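Local coordinates for uncharacterized protein (Leishmania major, PDB 2B4W) that is of unknown function but belongs to a family grouped with the beta-fructosidases, consistent with a five-bladed beta-propeller fold, at residues Ser222-Tyr227 with Ala261-Ala266; Ser248-Cys253 with Leu279-Gly284; Gln3-Phe8 with Ala241-Thr246; Val30-Val35 with Val283-Glu288. One frame throughout, in Å; residues are numbered along the deposited sequence.

Contact 1 of 4, residues Ser222-Tyr227 with Ala261-Ala266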
loop_
_atom_site.group_PDB
_atom_site.type_symbol
_atom_site.label_atom_id
_atom_site.label_comp_id
_atom_site.label_asym_id
_atom_site.label_seq_id
_atom_site.Cartn_x
_atom_site.Cartn_y
_atom_site.Cartn_z
ATOM N N SER A 222 -2.147 -2.215 -19.331
ATOM C CA SER A 222 -2.299 -2.945 -18.072
ATOM C C SER A 222 -3.017 -2.004 -17.096
ATOM O O SER A 222 -2.424 -1.017 -16.655
ATOM C CB SER A 222 -0.976 -3.444 -17.519
ATOM O OG SER A 222 -0.834 -4.841 -17.774
ATOM N N VAL A 223 -4.273 -2.346 -16.835
ATOM C CA VAL A 223 -5.183 -1.556 -16.036
ATOM C C VAL A 223 -5.007 -1.859 -14.545
ATOM O O VAL A 223 -5.189 -3.026 -14.198
ATOM C CB VAL A 223 -6.664 -1.822 -16.370
ATOM C CG1 VAL A 223 -7.545 -1.100 -15.351
ATOM C CG2 VAL A 223 -7.032 -1.391 -17.776
ATOM N N TYR A 224 -4.674 -0.837 -13.763
ATOM C CA TYR A 224 -4.574 -0.946 -12.307
ATOM C C TYR A 224 -5.523 0.086 -11.696
ATOM O O TYR A 224 -5.397 1.298 -11.919
ATOM C CB TYR A 224 -3.153 -0.751 -11.790
ATOM C CG TYR A 224 -2.180 -1.895 -11.920
ATOM C CD1 TYR A 224 -1.913 -2.491 -13.153
ATOM C CD2 TYR A 224 -1.503 -2.394 -10.814
ATOM C CE1 TYR A 224 -1.017 -3.541 -13.269
ATOM C CE2 TYR A 224 -0.603 -3.443 -10.917
ATOM C CZ TYR A 224 -0.364 -4.017 -12.153
ATOM O OH TYR A 224 0.528 -5.062 -12.270
ATOM N N VAL A 225 -6.502 -0.386 -10.919
ATOM C CA VAL A 225 -7.358 0.558 -10.212
ATOM C C VAL A 225 -7.225 0.401 -8.702
ATOM O O VAL A 225 -6.767 -0.586 -8.158
ATOM C CB VAL A 225 -8.848 0.437 -10.573
ATOM C CG1 VAL A 225 -9.015 0.207 -12.065
ATOM C CG2 VAL A 225 -9.490 -0.675 -9.763
ATOM N N ASN A 226 -7.639 1.451 -7.991
ATOM C CA ASN A 226 -7.563 1.397 -6.538
ATOM C C ASN A 226 -8.785 0.611 -6.070
ATOM O O ASN A 226 -9.887 0.898 -6.549
ATOM C CB ASN A 226 -7.567 2.776 -5.921
ATOM C CG ASN A 226 -6.459 3.717 -6.288
ATOM O OD1 ASN A 226 -6.717 4.896 -6.544
ATOM N ND2 ASN A 226 -5.214 3.287 -6.296
ATOM N N TYR A 227 -8.578 -0.338 -5.180
ATOM C CA TYR A 227 -9.597 -1.300 -4.789
ATOM C C TYR A 227 -9.760 -1.453 -3.291
ATOM O O TYR A 227 -8.804 -1.421 -2.521
ATOM C CB TYR A 227 -9.208 -2.647 -5.416
ATOM C CG TYR A 227 -10.310 -3.641 -5.632
ATOM C CD1 TYR A 227 -11.252 -3.476 -6.638
ATOM C CD2 TYR A 227 -10.403 -4.767 -4.829
ATOM C CE1 TYR A 227 -12.249 -4.414 -6.810
ATOM C CE2 TYR A 227 -11.393 -5.704 -4.993
ATOM C CZ TYR A 227 -12.318 -5.511 -5.998
ATOM O OH TYR A 227 -13.309 -6.447 -6.167
ATOM N N ALA A 261 -0.985 3.890 -18.722
ATOM C CA ALA A 261 -1.788 5.100 -18.785
ATOM C C ALA A 261 -3.113 4.947 -18.046
ATOM O O ALA A 261 -3.820 5.923 -17.798
ATOM C CB ALA A 261 -2.032 5.509 -20.236
ATOM N N ASP A 262 -3.444 3.716 -17.681
ATOM C CA ASP A 262 -4.617 3.470 -16.868
ATOM C C ASP A 262 -4.289 2.681 -15.601
ATOM O O ASP A 262 -5.099 1.838 -15.207
ATOM C CB ASP A 262 -5.680 2.724 -17.688
ATOM C CG ASP A 262 -7.066 2.969 -17.113
ATOM O OD1 ASP A 262 -7.187 3.740 -16.129
ATOM O OD2 ASP A 262 -8.023 2.369 -17.644
ATOM N N CYS A 263 -3.135 2.967 -15.021
ATOM C CA CYS A 263 -2.596 2.338 -13.833
ATOM C C CYS A 263 -2.500 3.218 -12.589
ATOM O O CYS A 263 -1.840 4.247 -12.651
ATOM C CB CYS A 263 -1.169 1.837 -14.130
ATOM S SG CYS A 263 -0.293 1.123 -12.706
ATOM N N VAL A 264 -3.104 2.837 -11.458
ATOM C CA VAL A 264 -2.812 3.436 -10.164
ATOM C C VAL A 264 -2.607 2.327 -9.123
ATOM O O VAL A 264 -3.328 1.345 -9.112
ATOM C CB VAL A 264 -3.883 4.377 -9.592
ATOM C CG1 VAL A 264 -3.859 5.728 -10.293
ATOM C CG2 VAL A 264 -5.235 3.690 -9.679
ATOM N N PHE A 265 -1.618 2.504 -8.261
ATOM C CA PHE A 265 -1.252 1.421 -7.341
ATOM C C PHE A 265 -1.304 1.948 -5.919
ATOM O O PHE A 265 -0.435 2.762 -5.578
ATOM C CB PHE A 265 0.145 0.991 -7.775
ATOM C CG PHE A 265 0.820 -0.084 -6.957
ATOM C CD1 PHE A 265 1.525 0.257 -5.809
ATOM C CD2 PHE A 265 0.756 -1.411 -7.344
ATOM C CE1 PHE A 265 2.147 -0.721 -5.066
ATOM C CE2 PHE A 265 1.384 -2.398 -6.593
ATOM C CZ PHE A 265 2.083 -2.059 -5.450
ATOM N N ALA A 266 -2.307 1.500 -5.194
ATOM C CA ALA A 266 -2.703 2.000 -3.890
ATOM C C ALA A 266 -1.572 2.060 -2.881
ATOM O O ALA A 266 -0.748 1.150 -2.751
ATOM C CB ALA A 266 -3.836 1.130 -3.317
HETATM O O HOH W 1 -6.565 3.180 -13.216
HETATM O O HOH W 2 -4.547 0.605 -7.062
#

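Contact 2 of 4, residues Ser248-Cys253 with Leu279-Gly284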
loop_
_atom_site.group_PDB
_atom_site.type_symbol
_atom_site.label_atom_id
_atom_site.label_comp_id
_atom_site.label_asym_id
_atom_site.label_seq_id
_atom_site.Cartn_x
_atom_site.Cartn_y
_atom_site.Cartn_z
ATOM N N SER A 248 -7.855 8.565 -13.802
ATOM C CA SER A 248 -8.541 9.810 -14.119
ATOM C C SER A 248 -9.007 10.571 -12.889
ATOM O O SER A 248 -9.514 11.693 -13.035
ATOM C CB SER A 248 -9.790 9.522 -14.960
ATOM O OG SER A 248 -10.592 8.618 -14.212
ATOM N N CYS A 249 -8.871 9.980 -11.711
ATOM C CA CYS A 249 -9.260 10.607 -10.459
ATOM C C CYS A 249 -8.253 11.627 -9.944
ATOM O O CYS A 249 -8.588 12.501 -9.145
ATOM C CB CYS A 249 -9.375 9.539 -9.361
ATOM S SG CYS A 249 -10.823 8.510 -9.538
ATOM N N TYR A 250 -7.024 11.444 -10.395
ATOM C CA TYR A 250 -5.836 12.202 -10.065
ATOM C C TYR A 250 -5.491 13.145 -11.206
ATOM O O TYR A 250 -5.862 12.862 -12.340
ATOM C CB TYR A 250 -4.646 11.258 -9.794
ATOM C CG TYR A 250 -4.959 10.239 -8.716
ATOM C CD1 TYR A 250 -5.647 9.067 -8.985
ATOM C CD2 TYR A 250 -4.546 10.471 -7.407
ATOM C CE1 TYR A 250 -5.937 8.131 -7.996
ATOM C CE2 TYR A 250 -4.830 9.546 -6.421
ATOM C CZ TYR A 250 -5.518 8.393 -6.705
ATOM O OH TYR A 250 -5.772 7.489 -5.687
ATOM N N PRO A 251 -4.798 14.230 -10.936
ATOM C CA PRO A 251 -4.433 15.118 -12.039
ATOM C C PRO A 251 -3.658 14.382 -13.132
ATOM O O PRO A 251 -3.029 13.335 -12.970
ATOM C CB PRO A 251 -3.548 16.173 -11.381
ATOM C CG PRO A 251 -3.946 16.160 -9.939
ATOM C CD PRO A 251 -4.324 14.735 -9.647
ATOM N N PRO A 252 -3.755 14.952 -14.326
ATOM C CA PRO A 252 -3.023 14.424 -15.474
ATOM C C PRO A 252 -1.517 14.443 -15.245
ATOM O O PRO A 252 -0.935 15.375 -14.691
ATOM C CB PRO A 252 -3.383 15.400 -16.596
ATOM C CG PRO A 252 -3.865 16.631 -15.901
ATOM C CD PRO A 252 -4.574 16.123 -14.672
ATOM N N CYS A 253 -0.877 13.358 -15.684
ATOM C CA CYS A 253 0.563 13.202 -15.623
ATOM C C CYS A 253 0.974 12.047 -16.540
ATOM O O CYS A 253 0.194 11.130 -16.782
ATOM C CB CYS A 253 1.051 12.958 -14.197
ATOM S SG CYS A 253 0.169 11.655 -13.303
ATOM N N LEU A 279 -7.014 9.103 0.189
ATOM C CA LEU A 279 -6.368 8.033 -0.527
ATOM C C LEU A 279 -5.100 8.514 -1.234
ATOM O O LEU A 279 -5.150 9.396 -2.092
ATOM C CB LEU A 279 -7.355 7.481 -1.554
ATOM C CG LEU A 279 -6.877 6.316 -2.411
ATOM C CD1 LEU A 279 -6.469 5.141 -1.528
ATOM C CD2 LEU A 279 -7.983 5.910 -3.371
ATOM N N TYR A 280 -3.992 7.911 -0.864
ATOM C CA TYR A 280 -2.671 8.046 -1.455
ATOM C C TYR A 280 -2.412 6.867 -2.376
ATOM O O TYR A 280 -2.689 5.702 -2.060
ATOM C CB TYR A 280 -1.617 8.135 -0.356
ATOM C CG TYR A 280 -1.726 9.393 0.479
ATOM C CD1 TYR A 280 -2.648 9.553 1.500
ATOM C CD2 TYR A 280 -0.865 10.448 0.208
ATOM C CE1 TYR A 280 -2.713 10.729 2.239
ATOM C CE2 TYR A 280 -0.924 11.609 0.935
ATOM C CZ TYR A 280 -1.845 11.752 1.952
ATOM O OH TYR A 280 -1.850 12.945 2.634
ATOM N N SER A 281 -1.889 7.202 -3.562
ATOM C CA SER A 281 -1.661 6.179 -4.559
ATOM C C SER A 281 -0.467 6.500 -5.450
ATOM O O SER A 281 -0.212 7.672 -5.713
ATOM C CB SER A 281 -2.877 6.047 -5.478
ATOM O OG SER A 281 -2.843 4.841 -6.232
ATOM N N GLY A 282 0.195 5.425 -5.883
ATOM C CA GLY A 282 1.134 5.581 -6.993
ATOM C C GLY A 282 0.281 5.831 -8.239
ATOM O O GLY A 282 -0.799 5.257 -8.356
ATOM N N VAL A 283 0.775 6.680 -9.120
ATOM C CA VAL A 283 0.091 7.085 -10.337
ATOM C C VAL A 283 0.963 6.837 -11.568
ATOM O O VAL A 283 2.061 7.393 -11.656
ATOM C CB VAL A 283 -0.287 8.574 -10.222
ATOM C CG1 VAL A 283 -0.891 9.054 -11.530
ATOM C CG2 VAL A 283 -1.238 8.806 -9.051
ATOM N N GLY A 284 0.521 6.014 -12.515
ATOM C CA GLY A 284 1.277 5.771 -13.744
ATOM C C GLY A 284 2.681 5.254 -13.577
ATOM O O GLY A 284 3.469 5.327 -14.534
#

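Contact 3 of 4, residues Gln3-Phe8 with Ala241-Thr246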
loop_
_atom_site.group_PDB
_atom_site.type_symbol
_atom_site.label_atom_id
_atom_site.label_comp_id
_atom_site.label_asym_id
_atom_site.label_seq_id
_atom_site.Cartn_x
_atom_site.Cartn_y
_atom_site.Cartn_z
ATOM N N GLN A 3 -16.897 -3.638 -16.883
ATOM C CA GLN A 3 -18.098 -2.815 -16.816
ATOM C C GLN A 3 -18.125 -2.117 -15.456
ATOM O O GLN A 3 -18.722 -1.050 -15.321
ATOM N N VAL A 4 -17.483 -2.701 -14.438
ATOM C CA VAL A 4 -17.488 -2.010 -13.137
ATOM C C VAL A 4 -16.667 -0.732 -13.236
ATOM O O VAL A 4 -17.070 0.336 -12.767
ATOM C CB VAL A 4 -16.986 -2.907 -12.000
ATOM C CG1 VAL A 4 -17.141 -2.256 -10.628
ATOM C CG2 VAL A 4 -17.743 -4.232 -12.035
ATOM N N LYS A 5 -15.513 -0.833 -13.885
ATOM C CA LYS A 5 -14.646 0.318 -14.062
ATOM C C LYS A 5 -15.372 1.428 -14.805
ATOM O O LYS A 5 -15.342 2.601 -14.420
ATOM C CB LYS A 5 -13.375 -0.097 -14.817
ATOM C CG LYS A 5 -12.315 0.967 -14.735
ATOM C CD LYS A 5 -10.958 0.561 -15.257
ATOM C CE LYS A 5 -10.008 1.755 -15.215
ATOM N NZ LYS A 5 -10.412 2.838 -16.156
ATOM N N ALA A 6 -16.035 1.042 -15.903
ATOM C CA ALA A 6 -16.733 2.077 -16.681
ATOM C C ALA A 6 -17.836 2.720 -15.859
ATOM O O ALA A 6 -18.134 3.924 -15.899
ATOM C CB ALA A 6 -17.270 1.477 -17.972
ATOM N N ALA A 7 -18.474 1.871 -15.046
ATOM C CA ALA A 7 -19.469 2.458 -14.137
ATOM C C ALA A 7 -18.776 3.423 -13.187
ATOM O O ALA A 7 -19.235 4.552 -13.014
ATOM C CB ALA A 7 -20.216 1.367 -13.400
ATOM N N PHE A 8 -17.666 2.987 -12.585
ATOM C CA PHE A 8 -16.956 3.847 -11.645
ATOM C C PHE A 8 -16.612 5.189 -12.288
ATOM O O PHE A 8 -16.965 6.238 -11.754
ATOM C CB PHE A 8 -15.658 3.238 -11.108
ATOM C CG PHE A 8 -14.874 4.157 -10.170
ATOM C CD1 PHE A 8 -15.230 4.261 -8.830
ATOM C CD2 PHE A 8 -13.800 4.910 -10.593
ATOM C CE1 PHE A 8 -14.527 5.088 -7.975
ATOM C CE2 PHE A 8 -13.078 5.736 -9.750
ATOM C CZ PHE A 8 -13.441 5.820 -8.425
ATOM N N ALA A 241 -16.677 -5.115 -1.623
ATOM C CA ALA A 241 -15.683 -4.889 -2.667
ATOM C C ALA A 241 -16.072 -3.737 -3.588
ATOM O O ALA A 241 -17.242 -3.528 -3.921
ATOM C CB ALA A 241 -15.484 -6.155 -3.486
ATOM N N LYS A 242 -15.079 -2.954 -4.023
ATOM C CA LYS A 242 -15.433 -1.783 -4.832
ATOM C C LYS A 242 -14.200 -1.091 -5.385
ATOM O O LYS A 242 -13.110 -1.204 -4.817
ATOM C CB LYS A 242 -16.244 -0.823 -3.968
ATOM C CG LYS A 242 -15.688 -0.611 -2.567
ATOM C CD LYS A 242 -16.623 0.320 -1.789
ATOM C CE LYS A 242 -17.151 -0.396 -0.550
ATOM N NZ LYS A 242 -18.533 0.020 -0.193
ATOM N N ILE A 243 -14.404 -0.391 -6.494
ATOM C CA ILE A 243 -13.362 0.464 -7.035
ATOM C C ILE A 243 -13.472 1.789 -6.275
ATOM O O ILE A 243 -14.598 2.269 -6.102
ATOM C CB ILE A 243 -13.455 0.752 -8.534
ATOM C CG1 ILE A 243 -13.392 -0.470 -9.455
ATOM C CG2 ILE A 243 -12.385 1.764 -8.932
ATOM C CD1 ILE A 243 -13.864 -0.180 -10.866
ATOM N N ILE A 244 -12.336 2.303 -5.846
ATOM C CA ILE A 244 -12.325 3.583 -5.104
ATOM C C ILE A 244 -11.517 4.675 -5.774
ATOM O O ILE A 244 -11.627 5.863 -5.452
ATOM C CB ILE A 244 -11.829 3.365 -3.657
ATOM C CG1 ILE A 244 -10.413 2.814 -3.533
ATOM C CG2 ILE A 244 -12.837 2.486 -2.915
ATOM C CD1 ILE A 244 -10.025 2.514 -2.090
ATOM N N GLY A 245 -10.705 4.320 -6.762
ATOM C CA GLY A 245 -9.879 5.184 -7.541
ATOM C C GLY A 245 -9.379 4.573 -8.831
ATOM O O GLY A 245 -9.193 3.376 -9.004
ATOM N N THR A 246 -9.124 5.464 -9.771
ATOM C CA THR A 246 -8.458 5.214 -11.029
ATOM C C THR A 246 -7.595 6.429 -11.362
ATOM O O THR A 246 -7.628 7.449 -10.666
ATOM C CB THR A 246 -9.440 5.002 -12.193
ATOM O OG1 THR A 246 -10.240 6.191 -12.261
ATOM C CG2 THR A 246 -10.422 3.866 -11.968
#

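Contact 4 of 4, residues Val30-Val35 with Val283-Glu288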
loop_
_atom_site.group_PDB
_atom_site.type_symbol
_atom_site.label_atom_id
_atom_site.label_comp_id
_atom_site.label_asym_id
_atom_site.label_seq_id
_atom_site.Cartn_x
_atom_site.Cartn_y
_atom_site.Cartn_z
ATOM N N VAL A 30 9.109 9.651 -8.069
ATOM C CA VAL A 30 8.768 9.137 -6.751
ATOM C C VAL A 30 7.347 8.594 -6.836
ATOM O O VAL A 30 6.476 9.350 -7.260
ATOM C CB VAL A 30 8.828 10.203 -5.651
ATOM C CG1 VAL A 30 8.427 9.540 -4.331
ATOM C CG2 VAL A 30 10.206 10.830 -5.561
ATOM N N TYR A 31 7.130 7.342 -6.487
ATOM C CA TYR A 31 5.825 6.726 -6.708
ATOM C C TYR A 31 5.705 5.517 -5.780
ATOM O O TYR A 31 6.630 5.347 -5.003
ATOM C CB TYR A 31 5.623 6.364 -8.162
ATOM C CG TYR A 31 6.526 5.352 -8.795
ATOM C CD1 TYR A 31 7.823 5.652 -9.208
ATOM C CD2 TYR A 31 6.065 4.066 -8.998
ATOM C CE1 TYR A 31 8.592 4.664 -9.790
ATOM C CE2 TYR A 31 6.823 3.078 -9.574
ATOM C CZ TYR A 31 8.107 3.394 -9.973
ATOM O OH TYR A 31 8.871 2.402 -10.550
ATOM N N ASN A 32 4.599 4.817 -5.899
ATOM C CA ASN A 32 4.185 3.707 -5.068
ATOM C C ASN A 32 4.712 3.852 -3.638
ATOM O O ASN A 32 5.489 3.056 -3.118
ATOM C CB ASN A 32 4.645 2.401 -5.700
ATOM C CG ASN A 32 3.972 2.154 -7.037
ATOM O OD1 ASN A 32 3.080 2.881 -7.471
ATOM N ND2 ASN A 32 4.408 1.089 -7.697
ATOM N N CYS A 33 4.257 4.920 -3.001
ATOM C CA CYS A 33 4.712 5.255 -1.648
ATOM C C CYS A 33 4.099 4.316 -0.626
ATOM O O CYS A 33 3.150 3.583 -0.922
ATOM C CB CYS A 33 4.317 6.696 -1.361
ATOM S SG CYS A 33 5.250 7.908 -2.353
ATOM N N SER A 34 4.623 4.366 0.601
ATOM C CA SER A 34 3.886 3.772 1.707
ATOM C C SER A 34 2.658 4.622 2.015
ATOM O O SER A 34 2.503 5.738 1.498
ATOM C CB SER A 34 4.711 3.675 2.982
ATOM O OG SER A 34 5.155 4.930 3.408
ATOM N N VAL A 35 1.794 4.137 2.903
ATOM C CA VAL A 35 0.776 5.099 3.387
ATOM C C VAL A 35 1.480 6.158 4.187
ATOM O O VAL A 35 2.518 5.892 4.822
ATOM C CB VAL A 35 -0.286 4.380 4.233
ATOM C CG1 VAL A 35 0.367 3.811 5.473
ATOM C CG2 VAL A 35 -1.386 5.343 4.608
ATOM N N VAL A 283 0.775 6.680 -9.120
ATOM C CA VAL A 283 0.091 7.085 -10.337
ATOM C C VAL A 283 0.963 6.837 -11.568
ATOM O O VAL A 283 2.061 7.393 -11.656
ATOM C CB VAL A 283 -0.287 8.574 -10.222
ATOM C CG1 VAL A 283 -0.891 9.054 -11.530
ATOM C CG2 VAL A 283 -1.238 8.806 -9.051
ATOM N N GLY A 284 0.521 6.014 -12.515
ATOM C CA GLY A 284 1.277 5.771 -13.744
ATOM C C GLY A 284 2.681 5.254 -13.577
ATOM O O GLY A 284 3.469 5.327 -14.534
ATOM N N ASP A 285 3.046 4.730 -12.414
ATOM C CA ASP A 285 4.378 4.298 -12.036
ATOM C C ASP A 285 5.379 5.445 -12.177
ATOM O O ASP A 285 6.575 5.223 -12.380
ATOM C CB ASP A 285 4.888 3.081 -12.814
ATOM C CG ASP A 285 4.506 1.768 -12.156
ATOM O OD1 ASP A 285 3.584 1.729 -11.309
ATOM O OD2 ASP A 285 5.114 0.727 -12.475
ATOM N N SER A 286 4.884 6.672 -12.053
ATOM C CA SER A 286 5.750 7.846 -12.118
ATOM C C SER A 286 5.518 8.938 -11.089
ATOM O O SER A 286 6.440 9.738 -10.824
ATOM C CB SER A 286 5.550 8.485 -13.511
ATOM O OG SER A 286 4.238 8.991 -13.678
ATOM N N HIS A 287 4.315 9.026 -10.520
ATOM C CA HIS A 287 3.965 10.062 -9.554
ATOM C C HIS A 287 3.236 9.440 -8.356
ATOM O O HIS A 287 2.886 8.263 -8.381
ATOM C CB HIS A 287 3.072 11.148 -10.159
ATOM C CG HIS A 287 3.645 11.994 -11.256
ATOM N ND1 HIS A 287 3.970 11.463 -12.493
ATOM C CD2 HIS A 287 3.944 13.306 -11.362
ATOM C CE1 HIS A 287 4.445 12.407 -13.298
ATOM N NE2 HIS A 287 4.442 13.548 -12.638
ATOM N N GLU A 288 3.013 10.242 -7.327
ATOM C CA GLU A 288 2.203 9.869 -6.166
ATOM C C GLU A 288 1.022 10.831 -6.090
ATOM O O GLU A 288 1.231 12.037 -6.128
ATOM C CB GLU A 288 3.044 9.869 -4.890
ATOM C CG GLU A 288 2.447 9.276 -3.637
ATOM C CD GLU A 288 2.102 7.811 -3.629
ATOM O OE1 GLU A 288 2.679 7.029 -4.425
ATOM O OE2 GLU A 288 1.245 7.390 -2.793
HETATM O O HOH W 3 8.149 0.773 -12.180
HETATM O O HOH W 4 1.729 3.600 -9.915
HETATM O O HOH W 5 2.786 -0.780 -9.948
#

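Contact 1 of 4, residues Ser222-Tyr227 with Ala261-Ala266
Y224 and C263 meet as a single beta bridge between two segments whose strands lie 34° apart in direction. Y224 N donates to D262 O (3.1 Å), and Y224 O takes the N-H of V264 at 2.8 Å, from 42° above the carbonyl plane. The side chains of the bridged pair touch as well: C263 SG rests 3.5 Å from Y224 CB and reaches the ring obliquely, 4.2 Å from its centroid. The small, polarisable thiol suits this place close against an aromatic ring. A chi1 of -78° puts Y224 CG beside its backbone N, 3.6 Å from C263 SG.

Here two blades of the probable propeller come together, strand 223-231 of one with strand 264-271 of the next, and the bridge links them near the start of both strands. Farther along, N226 crosses V264 at about a right angle, its ND2 3.4 Å from V264 CG2. An asparagine fits because its amide can serve both blades: ND2 donates to a water (2.9 Å) that also bonds V264 O, and to S281 OG, while OD1 is bonded to Y250 OH.

A second shell fixes these groups. W189 NE1 bonds Y224 OH, and the H208 ring lies nearly parallel to the Y224 ring. D262, whose OD2 is 3.9 Å from V223 CG2, is salt-bridged through that oxygen to K5.

Contact 2 of 4, residues Ser248-Cys253 with Leu279-Gly284
Y250 lays one face of its ring against V283, whose CG2 stands 4.2 Å from the centroid and 22° off the normal, displaced toward the rim. This CH-pi contact uses the branch of V283 that lies beside the backbone N. The other branch serves a second partner: CG1 is modelled 3.3 Å from C253 SG, an unusually short approach whose exact value is doubtful. A torsion of 50° tucks that sulfur between the C253 backbone N and carbonyl carbon. Valine suits the place because its two methyls can meet both residues at once.

The loop after strand 238-245 is thereby laid along strand 277-283, which pairs with strands 264-271 and 287-293 in what is probably one blade of a propeller; P251, in the same loop, rests on S17 and L19 of strand 16-23.

Polar groups meet apolar ones at the far end of the tyrosine. Its OH is 3.2 Å from S281 CB and 3.6 Å from L279 CD2, the leucine crossing it at about a right angle. No hydrogen bond spans the two segments. Instead the amide of N226 satisfies both buried hydroxyls, while S281 OG donates to G282 O at 3.0 Å.

Contact 3 of 4, residues Gln3-Phe8 with Ala241-Thr246
K5 NZ is gripped by two carboxylate oxygens, OD2 of D262 and OE2 of E9. T246, whose CG2 touches K5 CE at 3.9 Å, has its OG1 hydrogen-bonded to that same E9 oxygen as well as to S248 OG. Lysine suits the place: its extended aliphatic chain passes the threonine methyl before bending at chi4 (-66°), where NZ turns aside, and the shared carboxylate probably steadies both residues.

Apolar packing carries the rest. I243 CG2 sits squarely over the centre of the F8 ring, 3.7 Å from the centroid and 12° off the normal, a well-aligned CH-pi contact. The other branch of I243 runs to the helix, where CD1 lies 3.3 Å from K5 CA and 3.9 Å from V4 CG1. One beta-branched residue thus covers the ring face with one branch and touches the helix with the other. The F8 ring also reaches the strand backbone, with CE1 3.4 Å from I243 O and CZ 3.5 Å from I244 C, while T246 slides past it in the opposite direction, CG2 3.8 Å from F8 CD2.

The amino-terminal helix 3-11 is thereby laid on strand 238-245, the outermost strand of a blade of the probable propeller, just where I244 and G245 both face N226 and form a classic beta bulge.

Contact 4 of 4, residues Val30-Val35 with Val283-Glu288
In a tight, bulged hairpin, D285 packs against Y31 and E288 accepts a bond from C33: strands 277-283 and 287-293 turn through G284 and D285, and S286 and H287, both facing V283, make a classic beta bulge. V283 O takes the N-H groups of both S286 and H287. G284 and D285 have positive phi, a conformation that glycine adopts readily and aspartate tolerates.

The Y31 ring lies over this turn, with D285 O 3.2 Å above its plane and over its centre. The chi1 of 63° sets CG between the backbone N and the carbonyl carbon. The flat ring can cover a peptide group while its hydroxyl, bonded to E50, reaches beyond. D285 CG comes within 3.7 Å of Y31 CE2, and a water bonded to D285 N (3.0 Å) also bridges N32 OD1 and D285 OD1.

Strand 29-31 belongs with strand 42-50 to the blade neighbouring the hairpin in the probable propeller, so the contact lies at a junction of two blades. There E288 reaches across: its chain bends at chi2 (63°), and OE1 accepts from C33 N at 3.0 Å with an N-H...O angle of 164°, met from above the carboxylate plane. C33 SG packs 3.4 Å from E288 CG, small enough to sit beside the acid. S267 OG lies in bonding range of both E288 OE2 and C33 O, though its single proton can serve only one at a time, and so links the two segments through a third residue. In the hairpin, H287 ND1 donates to S286 OG (2.8 Å), a donor-acceptor pair lying in the ring plane.

From the N terminus, helix 3-11 opens contact 3, which closes only at 241-246, laying the helix on the edge of a late blade. Contact 4 opens at 30-35 and closes at 283-288, joining the early blade to the last one. Contacts 3 and 4 cross along the chain, though their nearest atoms stay about 7 Å apart. Contact 1 crosses contact 3, lies within contact 4's span and joins strand 223-231 to strand 264-271 of another sheet. Contact 2 crosses contact 1, follows contact 3 in series and holds the loop after strand 238-245 on strand 277-283. Contacts 2 and 4 share V283 and G284. N226 and K5 connect contact 1 to contacts 2 and 3, respectively.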